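Long-range contacts in type II restriction enzyme NgoMIV (Neisseria gonorrhoeae, PDB 1FIU), which recognises the double-stranded DNA sequence 5'-GCCGGC-3' and cuts it after the first G, working as a magnesium-dependent homotetramer: residues I137-I142 with H181-C186; W92-V97 with I141-N146; L213-V218 with E237-Y242. All coordinates share one frame; numbering follows the deposited sequence.

Interaction 1: I137-I142 with H181-C186; sequences ITPDII and HASISC. With MG (magnesium ion), chain Q; MG (magnesium ion), chain N; ACY (acetic acid), chain R; nucleotides of chain D.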
loop_
_atom_site.group_PDB
_atom_site.type_symbol
_atom_site.label_atom_id
_atom_site.label_comp_id
_atom_site.label_asym_id
_atom_site.label_seq_id
_atom_site.Cartn_x
_atom_site.Cartn_y
_atom_site.Cartn_z
ATOM N N ILE I 137 5.785 -3.482 -15.842
ATOM C CA ILE I 137 6.867 -2.692 -15.265
ATOM C C ILE I 137 8.080 -2.834 -16.178
ATOM O O ILE I 137 8.396 -3.935 -16.637
ATOM C CB ILE I 137 7.213 -3.224 -13.856
ATOM C CG1 ILE I 137 5.970 -3.897 -13.254
ATOM C CG2 ILE I 137 7.666 -2.067 -12.946
ATOM C CD1 ILE I 137 6.193 -4.543 -11.910
ATOM N N THR I 138 8.750 -1.724 -16.454
ATOM C CA THR I 138 9.920 -1.745 -17.330
ATOM C C THR I 138 11.019 -0.870 -16.733
ATOM O O THR I 138 11.125 0.311 -17.076
ATOM C CB THR I 138 9.566 -1.194 -18.735
ATOM O OG1 THR I 138 8.439 -1.911 -19.264
ATOM C CG2 THR I 138 10.755 -1.348 -19.683
ATOM N N PRO I 139 11.844 -1.430 -15.830
ATOM C CA PRO I 139 12.915 -0.628 -15.227
ATOM C C PRO I 139 13.882 -0.118 -16.279
ATOM O O PRO I 139 13.964 -0.672 -17.368
ATOM C CB PRO I 139 13.587 -1.597 -14.251
ATOM C CG PRO I 139 12.471 -2.620 -13.938
ATOM C CD PRO I 139 11.858 -2.802 -15.307
ATOM N N ASP I 140 14.610 0.947 -15.970
ATOM C CA ASP I 140 15.576 1.493 -16.926
ATOM C C ASP I 140 16.769 0.546 -17.063
ATOM O O ASP I 140 17.234 0.269 -18.173
ATOM C CB ASP I 140 16.084 2.862 -16.443
ATOM C CG ASP I 140 15.008 3.904 -16.442
ATOM O OD1 ASP I 140 13.974 3.663 -17.097
ATOM O OD2 ASP I 140 15.206 4.975 -15.808
ATOM N N ILE I 141 17.260 0.082 -15.918
ATOM C CA ILE I 141 18.403 -0.827 -15.832
ATOM C C ILE I 141 18.055 -1.933 -14.855
ATOM O O ILE I 141 17.448 -1.689 -13.829
ATOM C CB ILE I 141 19.664 -0.117 -15.245
ATOM C CG1 ILE I 141 20.133 0.997 -16.188
ATOM C CG2 ILE I 141 20.813 -1.122 -15.023
ATOM C CD1 ILE I 141 21.174 1.905 -15.547
ATOM N N ILE I 142 18.448 -3.157 -15.173
ATOM C CA ILE I 142 18.201 -4.232 -14.236
ATOM C C ILE I 142 19.486 -4.997 -13.990
ATOM O O ILE I 142 20.390 -5.019 -14.846
ATOM C CB ILE I 142 17.118 -5.266 -14.721
ATOM C CG1 ILE I 142 17.536 -5.906 -16.051
ATOM C CG2 ILE I 142 15.752 -4.612 -14.771
ATOM C CD1 ILE I 142 16.536 -6.966 -16.577
ATOM N N HIS I 181 17.638 -8.979 -9.382
ATOM C CA HIS I 181 18.373 -8.519 -8.209
ATOM C C HIS I 181 18.084 -7.052 -7.917
ATOM O O HIS I 181 17.944 -6.661 -6.751
ATOM C CB HIS I 181 19.883 -8.691 -8.436
ATOM C CG HIS I 181 20.706 -8.369 -7.231
ATOM N ND1 HIS I 181 21.614 -7.328 -7.191
ATOM C CD2 HIS I 181 20.737 -8.952 -6.014
ATOM C CE1 HIS I 181 22.171 -7.296 -5.992
ATOM N NE2 HIS I 181 21.662 -8.272 -5.265
ATOM N N ALA I 182 18.004 -6.251 -8.968
ATOM C CA ALA I 182 17.777 -4.817 -8.785
ATOM C C ALA I 182 17.109 -4.116 -9.943
ATOM O O ALA I 182 17.313 -4.471 -11.116
ATOM C CB ALA I 182 19.123 -4.105 -8.515
ATOM N N SER I 183 16.326 -3.095 -9.586
ATOM C CA SER I 183 15.668 -2.188 -10.531
ATOM C C SER I 183 16.378 -0.862 -10.273
ATOM O O SER I 183 16.352 -0.352 -9.150
ATOM C CB SER I 183 14.191 -1.996 -10.202
ATOM O OG SER I 183 13.653 -0.918 -10.988
ATOM N N ILE I 184 17.040 -0.341 -11.299
ATOM C CA ILE I 184 17.761 0.925 -11.179
ATOM C C ILE I 184 17.138 1.910 -12.147
ATOM O O ILE I 184 17.290 1.791 -13.346
ATOM C CB ILE I 184 19.247 0.730 -11.524
ATOM C CG1 ILE I 184 19.881 -0.269 -10.547
ATOM C CG2 ILE I 184 19.963 2.099 -11.506
ATOM C CD1 ILE I 184 21.273 -0.700 -10.925
ATOM N N SER I 185 16.411 2.876 -11.605
ATOM C CA SER I 185 15.766 3.900 -12.399
ATOM C C SER I 185 16.743 5.086 -12.511
ATOM O O SER I 185 17.384 5.456 -11.527
ATOM C CB SER I 185 14.484 4.331 -11.685
ATOM O OG SER I 185 14.115 5.635 -12.081
ATOM N N CYS I 186 16.863 5.659 -13.714
ATOM C CA CYS I 186 17.761 6.806 -13.941
ATOM C C CYS I 186 16.961 8.039 -14.348
ATOM O O CYS I 186 15.982 7.942 -15.082
ATOM C CB CYS I 186 18.746 6.504 -15.090
ATOM S SG CYS I 186 19.836 5.114 -14.812
HETATM MG MG MG Q . 14.288 6.929 -16.111
HETATM MG MG MG N . 11.918 4.295 -17.098
HETATM C C ACY R . 12.156 5.729 -14.178
HETATM O O ACY R . 13.034 6.718 -14.187
HETATM O OXT ACY R . 11.980 4.892 -15.076
HETATM C CH3 ACY R . 11.302 5.619 -12.925
ATOM O OP3 DC D 1 10.347 6.355 -18.418
ATOM P P DC D 1 11.456 7.221 -17.869
ATOM O OP1 DC D 1 10.983 8.249 -16.855
ATOM O OP2 DC D 1 12.664 6.436 -17.415
ATOM O "O5'" DC D 1 11.995 8.112 -19.124
ATOM C "C5'" DC D 1 13.096 7.660 -19.913
ATOM C "C4'" DC D 1 13.634 8.793 -20.752
ATOM O "O4'" DC D 1 12.680 9.057 -21.816
ATOM C "C3'" DC D 1 13.772 10.114 -20.004
ATOM O "O3'" DC D 1 15.078 10.301 -19.516
ATOM C "C2'" DC D 1 13.418 11.178 -21.037
ATOM C "C1'" DC D 1 12.617 10.461 -22.103
ATOM N N1 DC D 1 11.193 10.870 -22.015
ATOM C C2 DC D 1 10.750 11.917 -22.812
ATOM O O2 DC D 1 11.571 12.502 -23.521
ATOM N N3 DC D 1 9.432 12.271 -22.786
ATOM C C4 DC D 1 8.585 11.629 -21.978
ATOM N N4 DC D 1 7.300 12.004 -21.987
ATOM C C5 DC D 1 9.019 10.567 -21.124
ATOM C C6 DC D 1 10.321 10.228 -21.173
HETATM O O HOH W 1 11.300 2.340 -16.008
HETATM O O HOH W 2 9.642 4.398 -16.816
HETATM O O HOH W 3 11.736 3.586 -19.167
HETATM O O HOH W 4 13.442 8.915 -16.100
HETATM O O HOH W 5 15.715 7.167 -17.808
#

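Interaction 2: W92-V97 with I141-N146; sequences WNVKQV and IIVTRN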
loop_
_atom_site.group_PDB
_atom_site.type_symbol
_atom_site.label_atom_id
_atom_site.label_comp_id
_atom_site.label_asym_id
_atom_site.label_seq_id
_atom_site.Cartn_x
_atom_site.Cartn_y
_atom_site.Cartn_z
ATOM N N TRP I 92 26.256 -12.671 -12.326
ATOM C CA TRP I 92 25.446 -11.455 -12.481
ATOM C C TRP I 92 25.425 -10.837 -13.863
ATOM O O TRP I 92 26.417 -10.893 -14.581
ATOM C CB TRP I 92 25.947 -10.381 -11.500
ATOM C CG TRP I 92 26.069 -10.826 -10.072
ATOM C CD1 TRP I 92 27.205 -11.230 -9.430
ATOM C CD2 TRP I 92 25.008 -10.917 -9.110
ATOM N NE1 TRP I 92 26.918 -11.563 -8.122
ATOM C CE2 TRP I 92 25.579 -11.387 -7.899
ATOM C CE3 TRP I 92 23.629 -10.645 -9.152
ATOM C CZ2 TRP I 92 24.823 -11.596 -6.739
ATOM C CZ3 TRP I 92 22.874 -10.848 -7.995
ATOM C CH2 TRP I 92 23.473 -11.322 -6.805
ATOM N N ASN I 93 24.286 -10.255 -14.232
ATOM C CA ASN I 93 24.172 -9.569 -15.507
ATOM C C ASN I 93 23.618 -8.191 -15.212
ATOM O O ASN I 93 22.740 -8.031 -14.358
ATOM C CB ASN I 93 23.223 -10.309 -16.436
ATOM C CG ASN I 93 23.662 -11.740 -16.679
ATOM O OD1 ASN I 93 24.777 -11.989 -17.160
ATOM N ND2 ASN I 93 22.796 -12.692 -16.342
ATOM N N VAL I 94 24.138 -7.191 -15.904
ATOM C CA VAL I 94 23.649 -5.824 -15.704
ATOM C C VAL I 94 23.265 -5.307 -17.071
ATOM O O VAL I 94 24.061 -5.390 -18.006
ATOM C CB VAL I 94 24.749 -4.900 -15.139
ATOM C CG1 VAL I 94 24.185 -3.471 -14.942
ATOM C CG2 VAL I 94 25.267 -5.440 -13.837
ATOM N N LYS I 95 22.059 -4.789 -17.225
ATOM C CA LYS I 95 21.710 -4.284 -18.532
ATOM C C LYS I 95 20.672 -3.194 -18.596
ATOM O O LYS I 95 19.753 -3.100 -17.770
ATOM C CB LYS I 95 21.284 -5.414 -19.468
ATOM C CG LYS I 95 19.892 -5.942 -19.216
ATOM C CD LYS I 95 19.453 -6.897 -20.316
ATOM C CE LYS I 95 18.041 -7.389 -20.066
ATOM N NZ LYS I 95 17.614 -8.450 -21.029
ATOM N N GLN I 96 20.866 -2.344 -19.601
ATOM C CA GLN I 96 19.959 -1.259 -19.866
ATOM C C GLN I 96 18.818 -1.965 -20.578
ATOM O O GLN I 96 19.031 -2.689 -21.565
ATOM C CB GLN I 96 20.652 -0.226 -20.754
ATOM C CG GLN I 96 19.728 0.842 -21.212
ATOM C CD GLN I 96 20.402 1.870 -22.088
ATOM O OE1 GLN I 96 21.455 1.620 -22.686
ATOM N NE2 GLN I 96 19.786 3.036 -22.180
ATOM N N VAL I 97 17.607 -1.791 -20.076
ATOM C CA VAL I 97 16.479 -2.490 -20.658
ATOM C C VAL I 97 15.924 -1.961 -21.972
ATOM O O VAL I 97 15.925 -2.680 -22.973
ATOM C CB VAL I 97 15.325 -2.590 -19.654
ATOM C CG1 VAL I 97 14.188 -3.412 -20.258
ATOM C CG2 VAL I 97 15.819 -3.241 -18.370
ATOM N N ILE I 141 17.260 0.082 -15.918
ATOM C CA ILE I 141 18.403 -0.827 -15.832
ATOM C C ILE I 141 18.055 -1.933 -14.855
ATOM O O ILE I 141 17.448 -1.689 -13.829
ATOM C CB ILE I 141 19.664 -0.117 -15.245
ATOM C CG1 ILE I 141 20.133 0.997 -16.188
ATOM C CG2 ILE I 141 20.813 -1.122 -15.023
ATOM C CD1 ILE I 141 21.174 1.905 -15.547
ATOM N N ILE I 142 18.448 -3.157 -15.173
ATOM C CA ILE I 142 18.201 -4.232 -14.236
ATOM C C ILE I 142 19.486 -4.997 -13.990
ATOM O O ILE I 142 20.390 -5.019 -14.846
ATOM C CB ILE I 142 17.118 -5.266 -14.721
ATOM C CG1 ILE I 142 17.536 -5.906 -16.051
ATOM C CG2 ILE I 142 15.752 -4.612 -14.771
ATOM C CD1 ILE I 142 16.536 -6.966 -16.577
ATOM N N VAL I 143 19.594 -5.556 -12.786
ATOM C CA VAL I 143 20.700 -6.448 -12.436
ATOM C C VAL I 143 19.992 -7.769 -12.158
ATOM O O VAL I 143 18.983 -7.791 -11.469
ATOM C CB VAL I 143 21.459 -6.027 -11.164
ATOM C CG1 VAL I 143 22.642 -6.986 -10.909
ATOM C CG2 VAL I 143 21.983 -4.601 -11.331
ATOM N N THR I 144 20.500 -8.861 -12.735
ATOM C CA THR I 144 19.887 -10.174 -12.540
ATOM C C THR I 144 20.928 -11.196 -12.108
ATOM O O THR I 144 22.131 -11.003 -12.333
ATOM C CB THR I 144 19.205 -10.660 -13.839
ATOM O OG1 THR I 144 20.185 -10.773 -14.877
ATOM C CG2 THR I 144 18.147 -9.642 -14.294
ATOM N N ARG I 145 20.458 -12.275 -11.475
ATOM C CA ARG I 145 21.335 -13.358 -11.006
ATOM C C ARG I 145 20.903 -14.653 -11.685
ATOM O O ARG I 145 19.750 -15.045 -11.591
ATOM C CB ARG I 145 21.215 -13.561 -9.486
ATOM C CG ARG I 145 22.328 -14.457 -8.925
ATOM C CD ARG I 145 22.185 -14.715 -7.450
ATOM N NE ARG I 145 23.257 -15.585 -6.969
ATOM C CZ ARG I 145 23.488 -15.850 -5.689
ATOM N NH1 ARG I 145 22.718 -15.309 -4.748
ATOM N NH2 ARG I 145 24.496 -16.655 -5.340
ATOM N N ASN I 146 21.841 -15.305 -12.368
ATOM C CA ASN I 146 21.557 -16.579 -13.003
ATOM C C ASN I 146 21.522 -17.662 -11.936
ATOM O O ASN I 146 22.126 -17.529 -10.875
ATOM C CB ASN I 146 22.639 -16.889 -14.037
ATOM C CG ASN I 146 22.466 -16.085 -15.310
ATOM O OD1 ASN I 146 23.425 -15.881 -16.065
ATOM N ND2 ASN I 146 21.237 -15.643 -15.572
HETATM O O HOH W 6 23.834 -14.502 -18.502
#

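Interaction 3: L213-V218 with E237-Y242; sequences LPHIVV and EIDCVY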
loop_
_atom_site.group_PDB
_atom_site.type_symbol
_atom_site.label_atom_id
_atom_site.label_comp_id
_atom_site.label_asym_id
_atom_site.label_seq_id
_atom_site.Cartn_x
_atom_site.Cartn_y
_atom_site.Cartn_z
ATOM N N LEU I 213 11.973 -8.905 -2.524
ATOM C CA LEU I 213 11.907 -7.712 -3.348
ATOM C C LEU I 213 13.293 -7.349 -3.838
ATOM O O LEU I 213 14.260 -7.442 -3.079
ATOM C CB LEU I 213 11.419 -6.544 -2.487
ATOM C CG LEU I 213 11.088 -5.239 -3.242
ATOM C CD1 LEU I 213 9.861 -5.443 -4.112
ATOM C CD2 LEU I 213 10.793 -4.143 -2.215
ATOM N N PRO I 214 13.416 -6.973 -5.122
ATOM C CA PRO I 214 14.720 -6.564 -5.673
ATOM C C PRO I 214 15.120 -5.234 -5.022
ATOM O O PRO I 214 14.302 -4.567 -4.393
ATOM C CB PRO I 214 14.424 -6.256 -7.142
ATOM C CG PRO I 214 13.156 -7.042 -7.467
ATOM C CD PRO I 214 12.359 -7.013 -6.149
ATOM N N HIS I 215 16.386 -4.868 -5.174
ATOM C CA HIS I 215 16.806 -3.527 -4.773
ATOM C C HIS I 215 15.965 -2.605 -5.696
ATOM O O HIS I 215 15.736 -2.921 -6.864
ATOM C CB HIS I 215 18.279 -3.301 -5.117
ATOM C CG HIS I 215 19.222 -3.948 -4.160
ATOM N ND1 HIS I 215 19.735 -5.219 -4.335
ATOM C CD2 HIS I 215 19.760 -3.480 -3.008
ATOM C CE1 HIS I 215 20.552 -5.501 -3.337
ATOM N NE2 HIS I 215 20.584 -4.463 -2.518
ATOM N N ILE I 216 15.506 -1.464 -5.183
ATOM C CA ILE I 216 14.746 -0.490 -5.977
ATOM C C ILE I 216 15.435 0.844 -5.679
ATOM O O ILE I 216 15.295 1.394 -4.568
ATOM C CB ILE I 216 13.250 -0.424 -5.555
ATOM C CG1 ILE I 216 12.576 -1.800 -5.767
ATOM C CG2 ILE I 216 12.503 0.608 -6.421
ATOM C CD1 ILE I 216 11.153 -1.865 -5.284
ATOM N N VAL I 217 16.184 1.353 -6.655
ATOM C CA VAL I 217 16.931 2.602 -6.432
ATOM C C VAL I 217 16.780 3.557 -7.601
ATOM O O VAL I 217 16.321 3.179 -8.676
ATOM C CB VAL I 217 18.430 2.304 -6.233
ATOM C CG1 VAL I 217 18.628 1.374 -5.026
ATOM C CG2 VAL I 217 19.015 1.665 -7.538
ATOM N N VAL I 218 17.157 4.810 -7.375
ATOM C CA VAL I 218 17.092 5.825 -8.421
ATOM C C VAL I 218 18.451 6.502 -8.478
ATOM O O VAL I 218 19.035 6.780 -7.439
ATOM C CB VAL I 218 16.047 6.916 -8.096
ATOM C CG1 VAL I 218 16.070 7.976 -9.179
ATOM C CG2 VAL I 218 14.656 6.297 -7.972
ATOM N N GLU I 237 8.570 3.064 -1.238
ATOM C CA GLU I 237 8.658 2.751 -2.676
ATOM C C GLU I 237 10.093 2.613 -3.170
ATOM O O GLU I 237 10.435 1.643 -3.851
ATOM C CB GLU I 237 8.003 3.861 -3.501
ATOM C CG GLU I 237 6.554 4.188 -3.178
ATOM C CD GLU I 237 6.366 5.347 -2.200
ATOM O OE1 GLU I 237 7.254 6.227 -2.032
ATOM O OE2 GLU I 237 5.284 5.381 -1.596
ATOM N N ILE I 238 10.913 3.595 -2.807
ATOM C CA ILE I 238 12.304 3.716 -3.206
ATOM C C ILE I 238 13.252 3.413 -2.052
ATOM O O ILE I 238 13.159 4.029 -0.965
ATOM C CB ILE I 238 12.555 5.172 -3.721
ATOM C CG1 ILE I 238 11.561 5.505 -4.838
ATOM C CG2 ILE I 238 13.995 5.359 -4.173
ATOM C CD1 ILE I 238 11.546 4.564 -5.980
ATOM N N ASP I 239 14.177 2.481 -2.268
ATOM C CA ASP I 239 15.129 2.127 -1.210
ATOM C C ASP I 239 16.041 3.297 -0.838
ATOM O O ASP I 239 16.259 3.573 0.346
ATOM C CB ASP I 239 16.045 0.969 -1.633
ATOM C CG ASP I 239 15.292 -0.337 -1.894
ATOM O OD1 ASP I 239 14.075 -0.405 -1.677
ATOM O OD2 ASP I 239 15.956 -1.288 -2.330
ATOM N N CYS I 240 16.609 3.934 -1.860
ATOM C CA CYS I 240 17.541 5.046 -1.682
ATOM C C CYS I 240 17.794 5.700 -3.043
ATOM O O CYS I 240 17.606 5.067 -4.083
ATOM C CB CYS I 240 18.864 4.519 -1.119
ATOM S SG CYS I 240 19.972 5.859 -0.474
ATOM N N VAL I 241 18.207 6.969 -3.033
ATOM C CA VAL I 241 18.526 7.690 -4.264
ATOM C C VAL I 241 20.032 7.926 -4.281
ATOM O O VAL I 241 20.652 8.137 -3.233
ATOM C CB VAL I 241 17.756 9.039 -4.320
ATOM C CG1 VAL I 241 18.202 9.894 -5.515
ATOM C CG2 VAL I 241 16.271 8.759 -4.458
ATOM N N TYR I 242 20.630 7.875 -5.463
ATOM C CA TYR I 242 22.073 8.056 -5.595
ATOM C C TYR I 242 22.355 9.196 -6.566
ATOM O O TYR I 242 21.816 9.207 -7.662
ATOM C CB TYR I 242 22.709 6.762 -6.113
ATOM C CG TYR I 242 22.513 5.623 -5.132
ATOM C CD1 TYR I 242 21.280 4.971 -5.026
ATOM C CD2 TYR I 242 23.551 5.234 -4.280
ATOM C CE1 TYR I 242 21.080 3.941 -4.072
ATOM C CE2 TYR I 242 23.362 4.208 -3.327
ATOM C CZ TYR I 242 22.119 3.571 -3.233
ATOM O OH TYR I 242 21.941 2.588 -2.281
HETATM O O HOH W 7 14.024 -3.491 -1.696
#

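Interaction 1: I137-I142 with H181-C186
Pro139 rests its CB 3.3 Å from OG of Ser183, where the loop 137-140 runs into strand 141-145 beside strand 179-187. Pro139 and Asp140 fit the PD of the PD-(D/E)XK nuclease motif, and Lys187, just past Cys186, probably supplies its lysine. The site illustrates how one carboxylate at the start of a strand can bind two metals and the neighbouring strand. The first torsion of Asp140 (chi1 -66°) sets CG beside the backbone N, and the two oxygens then divide the work. Asp140 OD1 binds one magnesium ion at 2.1 Å. Asp140 OD2 binds the other at 2.2 Å and also accepts a 2.8 Å hydrogen bond from Cys186 N. That N-H points almost straight at OD2 (168°) and arrives on its anti side, 15° out of the carboxylate plane, so the strand backbone helps fix the carboxylate's rotation. The OD2-bound ion also takes the carbonyl O of Cys186, and OP2 of the cleaved DNA's 5'-phosphate bridges both metals. An acetate, probably from the crystallisation liquor, spans them too, and waters complete both shells. Farther on, Ile141 pairs with Ile184 through two backbone hydrogen bonds in antiparallel register; their side chains cross obliquely, CB to CB 3.8 Å apart. Ile142 follows as a non-hydrogen-bonded pair with Ser183, its CA 3.3 Å from Ala182 O. Beyond, His181 and Ala182 both face Val143, a classic beta bulge. On the Ile184 side of the sheet, beneath helix 62-81, Ile141 CD1 touches Cys186 SG at 3.6 Å.

Interaction 2: W92-V97 with I141-N146
Asn93 and Thr144 exchange two backbone hydrogen bonds, and Lys95 and Ile142 repeat the exchange two residues on. Between and beyond these pairs, CA-H groups of Trp92, Val94, Ile141 and Val143 lean on carbonyl oxygens across the gap, the shortest being Val143 CA to Asn93 O at 3.2 Å.

Apolar contacts split between the two faces. On the face of Trp92, Val94 and Val143, the indole covers the stem of Arg145, whose chain is extended from CG to NE. Arg145 CG stands over one face of the six-membered ring of Trp92, 4.0 Å from its centroid and offset toward the rim, a CH-pi contact, while Arg145 CB reaches Trp92 CZ3 at 3.5 Å. Trp92 CZ2 lies over one face of the guanidinium, the two planes 30° apart. Val94 CG1 meets Ile141 CG2, and the CG2 atoms of Val94 and Val143 are 4.2 Å apart.

This is the outermost antiparallel pairing of the chain's mixed sheet: strand 92-96 forms the edge, and helix 62-81 packs on its Val94 side. On the other face Ile142 CG1 sits between its backbone N and carbonyl carbon (chi1 59°). Beyond it Ile142 CD1 lies beside Lys95 CE at 3.8 Å, the two side chains pointing the same way. The Val97 and Ile142 side chains cross at about a right angle, with Val97 CG2 meeting Ile142 CG2.

Several polar ends find partners beyond the two strands. Lys95 NZ forms a salt bridge with Glu104, while Gln96 NE2 hydrogen-bonds to Glu70, Trp92 NE1 to Arg88 O, and Arg145 NH1 to the carbonyl oxygens of Ala285 and Val286 of a second subunit. Within the contact, Asn93 ND2 gives Asn146 OD1 a weak hydrogen bond of 3.3 Å, their amide planes 59° apart.

Interaction 3: L213-V218 with E237-Y242
Asp239 reaches Ile216 with both its side chain and its backbone. Asp239 OD2 accepts the N-H of Ile216, N to OD2 2.9 Å, and Asp239 N donates to Ile216 O at 2.8 Å. The exchange joins the beginnings of the two strands of a beta-alpha-beta unit made of strand 215-220, helix 225-232 and strand 240-243, and shows how an aspartate can stand in for a backbone acceptor before parallel strands fall into step. The N-H of Ile216 meets Asp239 OD2 from above the carboxylate, 69° out of its plane. Later, Val218 N gives a weak bond to Cys240 O, and Val218 O accepts a 2.8 Å bond from Tyr242 N, lying also at the edge of the Tyr242 ring. Val218 and Val241 are a parallel pair.

Side chains pack alongside these backbone bonds. Ile238 CD1 reaches Ile216 CG2 at 4.1 Å, the two chains crossing at about a right angle, while Ile238 CG2 touches Val218 CG2; helix 197-208 also packs on Ile216 and Val218. Farther out, partners hold the polar ends: Asp239 OD1 forms a salt bridge with Arg209 of a second subunit, and Glu237 with Arg199 and with Arg207 of a third subunit, so this buried junction belongs to the tetramer as well as to the sheet. A water lies within hydrogen-bonding distance of both Pro214 O and Asp239 OD2. Tyr242 sends its OH to Asp283, and the same ring brings Tyr242 CE1 to 3.7 Å from Val217 CG1.

In the fold
All three contacts belong to one mixed sheet and follow its order from the edge strand 92-96 through 141-145, 179-187 and 215-220 to 240-243. Interactions 1 and 2, centres about 8 Å apart, share strand 141-145, which thus has a partner along each edge. Centre to centre, interaction 3 lies about 9 Å from interaction 1, reached by hydrogen bonds between strands 179-187 and 215-220, and about 15 Å from interaction 2, which it does not touch. Along the chain, both earlier contacts close before interaction 3 opens. The metal site lies where the starts of strand 141-145 and the end of 179-187 meet, between interaction 2's edge pairing and interaction 3's parallel pairing, whose residues also meet neighbouring subunits.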